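Local coordinates for protein tylactone synthase starter module and modules 1 & 2 (Streptomyces fradiae, PDB 2Z5L) that probably reduces the beta-keto group of a growing polyketide chain as the first ketoreductase of the tylosin polyketide synthase, at residues A78-P83 / E93-S98; S259-I264 / A284-L289; V480-F485 / P502-A507. One frame throughout, in Å; residues are numbered along the deposited sequence.

Contact 1: residues A78-P83 / E93-S98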
loop_
_atom_site.group_PDB
_atom_site.type_symbol
_atom_site.label_atom_id
_atom_site.label_comp_id
_atom_site.label_asym_id
_atom_site.label_seq_id
_atom_site.Cartn_x
_atom_site.Cartn_y
_atom_site.Cartn_z
ATOM N N ALA A 78 1.645 -23.558 -20.723
ATOM C CA ALA A 78 2.980 -24.114 -20.511
ATOM C C ALA A 78 3.463 -23.643 -19.142
ATOM O O ALA A 78 3.812 -22.481 -18.970
ATOM C CB ALA A 78 3.923 -23.625 -21.587
ATOM N N ARG A 79 3.491 -24.550 -18.171
ATOM C CA ARG A 79 3.895 -24.198 -16.820
ATOM C C ARG A 79 5.401 -24.020 -16.582
ATOM O O ARG A 79 6.225 -24.661 -17.221
ATOM C CB ARG A 79 3.332 -25.233 -15.845
ATOM C CG ARG A 79 3.781 -26.649 -16.108
ATOM C CD ARG A 79 3.067 -27.635 -15.178
ATOM N NE ARG A 79 1.709 -27.928 -15.624
ATOM C CZ ARG A 79 0.873 -28.755 -15.002
ATOM N NH1 ARG A 79 1.255 -29.373 -13.891
ATOM N NH2 ARG A 79 -0.342 -28.968 -15.499
ATOM N N LEU A 80 5.750 -23.124 -15.664
ATOM C CA LEU A 80 7.146 -22.875 -15.314
ATOM C C LEU A 80 7.284 -22.863 -13.786
ATOM O O LEU A 80 6.370 -22.458 -13.069
ATOM C CB LEU A 80 7.614 -21.527 -15.871
ATOM C CG LEU A 80 9.127 -21.281 -15.874
ATOM C CD1 LEU A 80 9.787 -22.100 -16.986
ATOM C CD2 LEU A 80 9.413 -19.820 -16.091
ATOM N N GLU A 81 8.440 -23.284 -13.292
ATOM C CA GLU A 81 8.671 -23.306 -11.859
ATOM C C GLU A 81 9.741 -22.305 -11.422
ATOM O O GLU A 81 10.885 -22.368 -11.874
ATOM C CB GLU A 81 9.080 -24.712 -11.421
ATOM C CG GLU A 81 8.797 -24.994 -9.972
ATOM C CD GLU A 81 8.978 -26.458 -9.602
ATOM O OE1 GLU A 81 10.133 -26.917 -9.518
ATOM O OE2 GLU A 81 7.954 -27.141 -9.398
ATOM N N VAL A 82 9.355 -21.377 -10.554
ATOM C CA VAL A 82 10.292 -20.393 -10.030
ATOM C C VAL A 82 10.208 -20.379 -8.519
ATOM O O VAL A 82 9.197 -19.995 -7.940
ATOM C CB VAL A 82 10.006 -18.963 -10.527
ATOM C CG1 VAL A 82 10.905 -17.972 -9.784
ATOM C CG2 VAL A 82 10.268 -18.873 -12.014
ATOM N N PRO A 83 11.287 -20.786 -7.859
ATOM C CA PRO A 83 11.317 -20.819 -6.399
ATOM C C PRO A 83 11.277 -19.435 -5.744
ATOM O O PRO A 83 11.805 -18.449 -6.279
ATOM C CB PRO A 83 12.608 -21.572 -6.104
ATOM C CG PRO A 83 13.506 -21.134 -7.232
ATOM C CD PRO A 83 12.589 -21.166 -8.436
ATOM N N GLU A 93 16.673 -16.139 -16.354
ATOM C CA GLU A 93 17.176 -17.397 -16.925
ATOM C C GLU A 93 16.118 -18.486 -17.067
ATOM O O GLU A 93 16.161 -19.285 -18.011
ATOM C CB GLU A 93 18.339 -17.946 -16.093
ATOM C CG GLU A 93 19.715 -17.533 -16.596
ATOM C CD GLU A 93 20.857 -17.995 -15.695
ATOM O OE1 GLU A 93 20.940 -19.214 -15.392
ATOM O OE2 GLU A 93 21.682 -17.131 -15.295
ATOM N N LEU A 94 15.176 -18.527 -16.129
ATOM C CA LEU A 94 14.112 -19.527 -16.174
ATOM C C LEU A 94 13.034 -19.178 -17.205
ATOM O O LEU A 94 12.449 -20.070 -17.825
ATOM C CB LEU A 94 13.473 -19.685 -14.796
ATOM C CG LEU A 94 14.343 -20.333 -13.709
ATOM C CD1 LEU A 94 13.691 -20.131 -12.353
ATOM C CD2 LEU A 94 14.512 -21.815 -14.002
ATOM N N LEU A 95 12.783 -17.887 -17.395
ATOM C CA LEU A 95 11.766 -17.439 -18.350
ATOM C C LEU A 95 12.278 -17.323 -19.779
ATOM O O LEU A 95 11.545 -17.585 -20.735
ATOM C CB LEU A 95 11.228 -16.067 -17.948
ATOM C CG LEU A 95 10.393 -15.912 -16.690
ATOM C CD1 LEU A 95 10.133 -14.429 -16.454
ATOM C CD2 LEU A 95 9.089 -16.675 -16.832
ATOM N N LYS A 96 13.534 -16.903 -19.900
ATOM C CA LYS A 96 14.211 -16.681 -21.177
ATOM C C LYS A 96 13.802 -17.636 -22.303
ATOM O O LYS A 96 13.357 -17.196 -23.379
ATOM C CB LYS A 96 15.739 -16.736 -20.969
ATOM C CG LYS A 96 16.615 -16.268 -22.147
ATOM C CD LYS A 96 16.823 -14.754 -22.143
ATOM C CE LYS A 96 17.695 -14.257 -23.329
ATOM N NZ LYS A 96 19.168 -14.509 -23.194
ATOM N N PRO A 97 13.945 -18.951 -22.081
ATOM C CA PRO A 97 13.580 -19.926 -23.112
ATOM C C PRO A 97 12.088 -20.026 -23.504
ATOM O O PRO A 97 11.778 -20.280 -24.667
ATOM C CB PRO A 97 14.157 -21.232 -22.562
ATOM C CG PRO A 97 14.094 -21.034 -21.083
ATOM C CD PRO A 97 14.531 -19.618 -20.906
ATOM N N SER A 98 11.175 -19.821 -22.552
ATOM C CA SER A 98 9.732 -19.884 -22.829
ATOM C C SER A 98 9.149 -18.591 -23.418
ATOM O O SER A 98 8.131 -18.630 -24.109
ATOM C CB SER A 98 8.945 -20.222 -21.556
ATOM O OG SER A 98 9.040 -21.598 -21.207
#

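Contact 2: residues S259-I264 / A284-L289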
loop_
_atom_site.group_PDB
_atom_site.type_symbol
_atom_site.label_atom_id
_atom_site.label_comp_id
_atom_site.label_asym_id
_atom_site.label_seq_id
_atom_site.Cartn_x
_atom_site.Cartn_y
_atom_site.Cartn_z
ATOM N N SER A 259 -5.238 12.688 25.000
ATOM C CA SER A 259 -5.228 12.571 26.465
ATOM C C SER A 259 -4.205 11.500 26.877
ATOM O O SER A 259 -3.835 10.662 26.065
ATOM C CB SER A 259 -6.617 12.184 26.982
ATOM O OG SER A 259 -7.021 10.917 26.494
ATOM N N GLY A 260 -3.742 11.529 28.124
ATOM C CA GLY A 260 -2.773 10.535 28.558
ATOM C C GLY A 260 -1.442 10.588 27.816
ATOM O O GLY A 260 -1.007 11.656 27.375
ATOM N N THR A 261 -0.794 9.434 27.664
ATOM C CA THR A 261 0.493 9.365 26.973
ATOM C C THR A 261 0.304 9.115 25.474
ATOM O O THR A 261 -0.441 8.226 25.074
ATOM C CB THR A 261 1.398 8.251 27.584
ATOM O OG1 THR A 261 1.493 8.448 29.001
ATOM C CG2 THR A 261 2.810 8.301 26.991
ATOM N N VAL A 262 0.963 9.924 24.649
ATOM C CA VAL A 262 0.869 9.765 23.206
ATOM C C VAL A 262 2.252 9.423 22.653
ATOM O O VAL A 262 3.229 10.143 22.873
ATOM C CB VAL A 262 0.330 11.049 22.523
ATOM C CG1 VAL A 262 0.216 10.837 21.028
ATOM C CG2 VAL A 262 -1.028 11.423 23.100
ATOM N N LEU A 263 2.331 8.285 21.977
ATOM C CA LEU A 263 3.576 7.821 21.377
ATOM C C LEU A 263 3.577 8.227 19.910
ATOM O O LEU A 263 2.630 7.913 19.180
ATOM C CB LEU A 263 3.677 6.300 21.464
ATOM C CG LEU A 263 4.870 5.653 20.767
ATOM C CD1 LEU A 263 6.188 6.219 21.333
ATOM C CD2 LEU A 263 4.826 4.130 20.991
ATOM N N ILE A 264 4.637 8.905 19.485
ATOM C CA ILE A 264 4.756 9.349 18.094
ATOM C C ILE A 264 6.084 8.926 17.476
ATOM O O ILE A 264 7.142 9.434 17.868
ATOM C CB ILE A 264 4.672 10.890 17.980
ATOM C CG1 ILE A 264 3.276 11.378 18.344
ATOM C CG2 ILE A 264 5.052 11.328 16.562
ATOM C CD1 ILE A 264 3.218 12.878 18.620
ATOM N N ALA A 284 -2.701 16.816 25.354
ATOM C CA ALA A 284 -1.840 15.669 25.593
ATOM C C ALA A 284 -1.193 15.859 26.963
ATOM O O ALA A 284 -0.747 16.959 27.302
ATOM C CB ALA A 284 -0.772 15.569 24.505
ATOM N N GLU A 285 -1.153 14.784 27.743
ATOM C CA GLU A 285 -0.561 14.812 29.073
ATOM C C GLU A 285 0.910 14.431 28.989
ATOM O O GLU A 285 1.735 14.887 29.780
ATOM C CB GLU A 285 -1.279 13.830 30.001
ATOM C CG GLU A 285 -2.729 14.175 30.285
ATOM C CD GLU A 285 -3.344 13.245 31.316
ATOM O OE1 GLU A 285 -2.717 13.053 32.384
ATOM O OE2 GLU A 285 -4.449 12.714 31.064
ATOM N N ARG A 286 1.234 13.579 28.027
ATOM C CA ARG A 286 2.604 13.157 27.842
ATOM C C ARG A 286 2.846 12.758 26.392
ATOM O O ARG A 286 2.035 12.066 25.770
ATOM C CB ARG A 286 2.935 11.967 28.752
ATOM C CG ARG A 286 4.397 11.502 28.695
ATOM C CD ARG A 286 4.618 10.193 29.464
ATOM N NE ARG A 286 4.193 10.283 30.861
ATOM C CZ ARG A 286 3.935 9.226 31.625
ATOM N NH1 ARG A 286 4.060 7.999 31.135
ATOM N NH2 ARG A 286 3.531 9.392 32.873
ATOM N N LEU A 287 3.969 13.211 25.857
ATOM C CA LEU A 287 4.345 12.874 24.507
ATOM C C LEU A 287 5.658 12.135 24.606
ATOM O O LEU A 287 6.543 12.519 25.382
ATOM C CB LEU A 287 4.537 14.134 23.650
ATOM C CG LEU A 287 3.281 14.888 23.209
ATOM C CD1 LEU A 287 3.655 16.076 22.290
ATOM C CD2 LEU A 287 2.366 13.936 22.461
ATOM N N VAL A 288 5.759 11.056 23.842
ATOM C CA VAL A 288 6.963 10.244 23.779
ATOM C C VAL A 288 7.325 10.219 22.303
ATOM O O VAL A 288 6.590 9.658 21.499
ATOM C CB VAL A 288 6.681 8.825 24.283
ATOM C CG1 VAL A 288 7.854 7.928 23.998
ATOM C CG2 VAL A 288 6.407 8.882 25.785
ATOM N N LEU A 289 8.443 10.845 21.956
ATOM C CA LEU A 289 8.876 10.933 20.575
ATOM C C LEU A 289 10.080 10.057 20.297
ATOM O O LEU A 289 11.045 10.049 21.061
ATOM C CB LEU A 289 9.216 12.388 20.243
ATOM C CG LEU A 289 8.211 13.431 20.728
ATOM C CD1 LEU A 289 8.806 14.814 20.515
ATOM C CD2 LEU A 289 6.888 13.291 20.006
#

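Contact 3: residues V480-F485 / P502-A507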
loop_
_atom_site.group_PDB
_atom_site.type_symbol
_atom_site.label_atom_id
_atom_site.label_comp_id
_atom_site.label_asym_id
_atom_site.label_seq_id
_atom_site.Cartn_x
_atom_site.Cartn_y
_atom_site.Cartn_z
ATOM N N VAL A 480 -6.778 16.715 -4.865
ATOM C CA VAL A 480 -6.495 16.502 -6.290
ATOM C C VAL A 480 -7.318 17.292 -7.304
ATOM O O VAL A 480 -8.534 17.393 -7.185
ATOM C CB VAL A 480 -6.711 15.038 -6.697
ATOM C CG1 VAL A 480 -5.890 14.727 -7.935
ATOM C CG2 VAL A 480 -6.399 14.122 -5.552
ATOM N N ASP A 481 -6.636 17.805 -8.323
ATOM C CA ASP A 481 -7.277 18.539 -9.409
ATOM C C ASP A 481 -7.714 17.506 -10.459
ATOM O O ASP A 481 -7.046 17.314 -11.477
ATOM C CB ASP A 481 -6.291 19.529 -10.039
ATOM C CG ASP A 481 -6.886 20.287 -11.213
ATOM O OD1 ASP A 481 -6.133 21.054 -11.870
ATOM O OD2 ASP A 481 -8.101 20.122 -11.478
ATOM N N TRP A 482 -8.832 16.837 -10.189
ATOM C CA TRP A 482 -9.374 15.821 -11.082
ATOM C C TRP A 482 -9.420 16.241 -12.548
ATOM O O TRP A 482 -9.331 15.397 -13.441
ATOM C CB TRP A 482 -10.778 15.432 -10.632
ATOM C CG TRP A 482 -10.809 14.618 -9.375
ATOM C CD1 TRP A 482 -11.510 14.895 -8.234
ATOM C CD2 TRP A 482 -10.160 13.361 -9.151
ATOM N NE1 TRP A 482 -11.341 13.884 -7.315
ATOM C CE2 TRP A 482 -10.518 12.931 -7.855
ATOM C CE3 TRP A 482 -9.315 12.554 -9.923
ATOM C CZ2 TRP A 482 -10.060 11.730 -7.312
ATOM C CZ3 TRP A 482 -8.860 11.362 -9.387
ATOM C CH2 TRP A 482 -9.234 10.960 -8.089
ATOM N N GLU A 483 -9.571 17.538 -12.800
ATOM C CA GLU A 483 -9.626 18.032 -14.170
ATOM C C GLU A 483 -8.232 18.022 -14.778
ATOM O O GLU A 483 -7.992 18.615 -15.829
ATOM C CB GLU A 483 -10.200 19.456 -14.204
ATOM C CG GLU A 483 -11.663 19.553 -13.765
ATOM C CD GLU A 483 -12.626 18.869 -14.730
ATOM O OE1 GLU A 483 -13.820 18.742 -14.382
ATOM O OE2 GLU A 483 -12.193 18.465 -15.834
ATOM N N ARG A 484 -7.313 17.340 -14.108
ATOM C CA ARG A 484 -5.941 17.262 -14.579
ATOM C C ARG A 484 -5.363 15.887 -14.283
ATOM O O ARG A 484 -4.391 15.467 -14.904
ATOM C CB ARG A 484 -5.104 18.338 -13.889
ATOM C CG ARG A 484 -3.684 18.443 -14.401
ATOM C CD ARG A 484 -2.944 19.546 -13.671
ATOM N NE ARG A 484 -1.569 19.698 -14.141
ATOM C CZ ARG A 484 -0.664 20.476 -13.554
ATOM N NH1 ARG A 484 -0.994 21.173 -12.473
ATOM N NH2 ARG A 484 0.569 20.553 -14.040
ATOM N N PHE A 485 -5.980 15.188 -13.338
ATOM C CA PHE A 485 -5.534 13.864 -12.938
ATOM C C PHE A 485 -6.112 12.783 -13.842
ATOM O O PHE A 485 -5.374 11.998 -14.431
ATOM C CB PHE A 485 -5.963 13.592 -11.498
ATOM C CG PHE A 485 -5.233 12.454 -10.849
ATOM C CD1 PHE A 485 -4.001 12.661 -10.244
ATOM C CD2 PHE A 485 -5.777 11.175 -10.841
ATOM C CE1 PHE A 485 -3.318 11.609 -9.634
ATOM C CE2 PHE A 485 -5.104 10.115 -10.235
ATOM C CZ PHE A 485 -3.873 10.333 -9.633
ATOM N N PRO A 502 -16.857 11.451 -9.748
ATOM C CA PRO A 502 -17.532 12.423 -10.612
ATOM C C PRO A 502 -16.605 13.320 -11.428
ATOM O O PRO A 502 -16.625 13.305 -12.661
ATOM C CB PRO A 502 -18.375 13.218 -9.624
ATOM C CG PRO A 502 -18.754 12.169 -8.621
ATOM C CD PRO A 502 -17.436 11.474 -8.393
ATOM N N GLU A 503 -15.797 14.101 -10.723
ATOM C CA GLU A 503 -14.866 15.034 -11.342
ATOM C C GLU A 503 -13.887 14.341 -12.285
ATOM O O GLU A 503 -13.355 14.955 -13.218
ATOM C CB GLU A 503 -14.105 15.785 -10.249
ATOM C CG GLU A 503 -14.985 16.625 -9.324
ATOM C CD GLU A 503 -15.837 15.806 -8.364
ATOM O OE1 GLU A 503 -16.680 16.406 -7.671
ATOM O OE2 GLU A 503 -15.670 14.571 -8.286
ATOM N N ALA A 504 -13.653 13.058 -12.034
ATOM C CA ALA A 504 -12.747 12.277 -12.862
ATOM C C ALA A 504 -13.419 11.939 -14.192
ATOM O O ALA A 504 -12.882 12.239 -15.261
ATOM C CB ALA A 504 -12.349 11.000 -12.132
ATOM N N ARG A 505 -14.601 11.330 -14.121
ATOM C CA ARG A 505 -15.335 10.948 -15.325
ATOM C C ARG A 505 -15.626 12.146 -16.223
ATOM O O ARG A 505 -15.990 11.980 -17.384
ATOM C CB ARG A 505 -16.654 10.261 -14.955
ATOM C CG ARG A 505 -17.178 9.327 -16.036
ATOM C CD ARG A 505 -16.231 8.140 -16.210
ATOM N NE ARG A 505 -16.590 7.282 -17.338
ATOM C CZ ARG A 505 -16.458 7.622 -18.617
ATOM N NH1 ARG A 505 -15.974 8.812 -18.945
ATOM N NH2 ARG A 505 -16.803 6.766 -19.571
ATOM N N GLU A 506 -15.460 13.350 -15.681
ATOM C CA GLU A 506 -15.712 14.582 -16.427
ATOM C C GLU A 506 -14.579 14.943 -17.377
ATOM O O GLU A 506 -14.800 15.142 -18.571
ATOM C CB GLU A 506 -15.922 15.753 -15.466
ATOM C CG GLU A 506 -17.197 15.704 -14.647
ATOM C CD GLU A 506 -17.259 16.830 -13.626
ATOM O OE1 GLU A 506 -17.087 18.005 -14.021
ATOM O OE2 GLU A 506 -17.480 16.542 -12.430
ATOM N N ALA A 507 -13.370 15.048 -16.837
ATOM C CA ALA A 507 -12.213 15.396 -17.649
ATOM C C ALA A 507 -11.961 14.301 -18.672
ATOM O O ALA A 507 -11.393 14.548 -19.735
ATOM C CB ALA A 507 -10.989 15.590 -16.765
#

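Contact 1: residues A78-P83 / E93-S98
Leu80 is the main bump of this contact. It sits on the short strand 80-81 and pushes into a hollow on helix 88-99, between Leu94, Leu95 and Ser98. Strand and helix belong to the Rossmann-like N-terminal half of the ketoreductase, where strand 80-81 is the outermost strand beside strand 49-54. The side chain of Leu80 has CG anti to the backbone N (chi1 -166°), which carries both methyls toward the helix. CD1 rests on the carbonyl of Leu94, at 3.5 Å from Leu94 O. CD2 turns to the side chain of Leu95, and the two leucines meet at about a right angle. CD2 of Leu80 is also 3.5 Å from Leu94 O, so both methyls touch this oxygen.

The second bump comes from the helix. Leu94 turns CD1 into a shallow hollow formed by Glu81, Val82 and Pro83. This methyl is 3.6 Å from Glu81 O and 3.7 Å from Val82 CG2. Pro83 CD closes the end of the hollow, meeting the tip of Leu94. No hydrogen bond crosses between the segments. Val82 and Leu95 are buried, with helix 119-135 covering them from beyond the contact. Glu81 points away, and its carboxylate accepts from Thr57 N. The packing is tightest between Leu80 CD2 and Leu95 CD2, 3.2 Å apart, closer than usual for two methyl carbons.

Contact 2: residues S259-I264 / A284-L289
Strands 261-264 and 286-289 run parallel, with Thr261 paired to Arg286, Val262 to Leu287, Leu263 to Val288 and Ile264 to Leu289. Their directions differ by 20°, and their axes approach to 4.6 Å. Val262 is held through both its backbone polar atoms. Its N donates to Arg286 O at 2.6 Å, and its O accepts from Val288 N at 2.9 Å. Ile264 N then donates to Val288 O at 2.9 Å. Before the strands begin, Gly260 O takes two donors. Glu285 N lies in the carbonyl plane on a lone pair, while Arg286 N comes from above that plane. Gly260 N donates to Glu285 OE2 at 3.2 Å, meeting the carboxylate from above its plane. The extended Glu285 side chain runs alongside Gly260.

Side chains alternate between two faces. On one, Val262 and Leu287 lie side by side, with Leu287 CD2 3.5 Å from Val262 CB. Ile264 and Leu289 repeat this arrangement two residues further along, on the same face. Helix 270-281 covers this face through Leu279, Ala276 and Ala280. On the other face, Leu263 CD1 meets Val288 CG1 at 3.6 Å, and helix 324-333 packs above. At the start of that face, the Arg286 chain bends at chi3 (-56°), and Thr261 OG1 lies over one face of its guanidinium. The 3.4 Å approach of Thr261 OG1 to Arg286 NH1 has too poor an angle for a hydrogen bond. With helix 270-281 as the crossover, the strands form a beta-alpha-beta unit of the Rossmann fold. The glycine-rich segment leading from the first strand into helix 270-281, with Gly267, Gly269 and Gly272, probably binds the nicotinamide cofactor, as in other short-chain dehydrogenases/reductases.

Contact 3: residues V480-F485 / P502-A507
Trp482 and Glu503 make the tight part of this contact. Trp482 CB is 3.4 Å from Glu503 CB, and its ring atom CD1 is equally close to that same carbon. Ala504 CB approaches the indole obliquely at its six-membered side, 4.1 Å from Trp482 CE3. The Trp482 side chain has CG anti to the carbonyl carbon (chi1 -72°), which sets the indole alongside the first turn of helix 502-507. The indole is buried. Its NE1 is hydrogen-bonded to Tyr29 OH, and Trp396 meets the ring as well. Glu503 bends at chi2, and its carboxylate makes a salt bridge with Arg247.

Helix 482-492 and helix 502-507 follow strand 474-477, an inner strand of the Rossmann-type short-chain dehydrogenase/reductase architecture, and pack on each other at the C-terminal end. Asp481 is the N-cap of the first, with a weak capping bond from Glu483 N to its OD2.

The solvent side starts at Glu483. This exposed side chain reaches across to the last turn of helix 502-507, where Glu483 OE2 touches Ala507 CB at 3.3 Å. The methyl of Ala507 also lies 3.7 Å from Trp482 O. No hydrogen bond joins the two segments here. Glu506 is exposed too, and Glu483 OE1 approaches Glu506 OE1 to 3.4 Å. Both are acceptors, and the carboxylate planes stand 69° apart. Such proximity might raise the pKa of one of them, though both are exposed.

In the fold
The three contacts follow one another along the chain, and none touches another. Contact 1 and contact 2 lie on opposite sides of the chain's centre, with their own centres 53 Å apart. They mark two Rossmann-like halves of the ketoreductase: contact 1 is in the N-terminal half, and contact 2 lies in the KR, catalytic half. Contact 3 comes last in the chain. Its centre is 42 Å from that of contact 1 and 40 Å from that of contact 2. The nearest atoms of contacts 2 and 3 are still about 25 Å apart. Of the three, contact 2 is the one next to the probable cofactor site, since the side chain of Ile264 touches the glycine-rich, Rossmann-type segment.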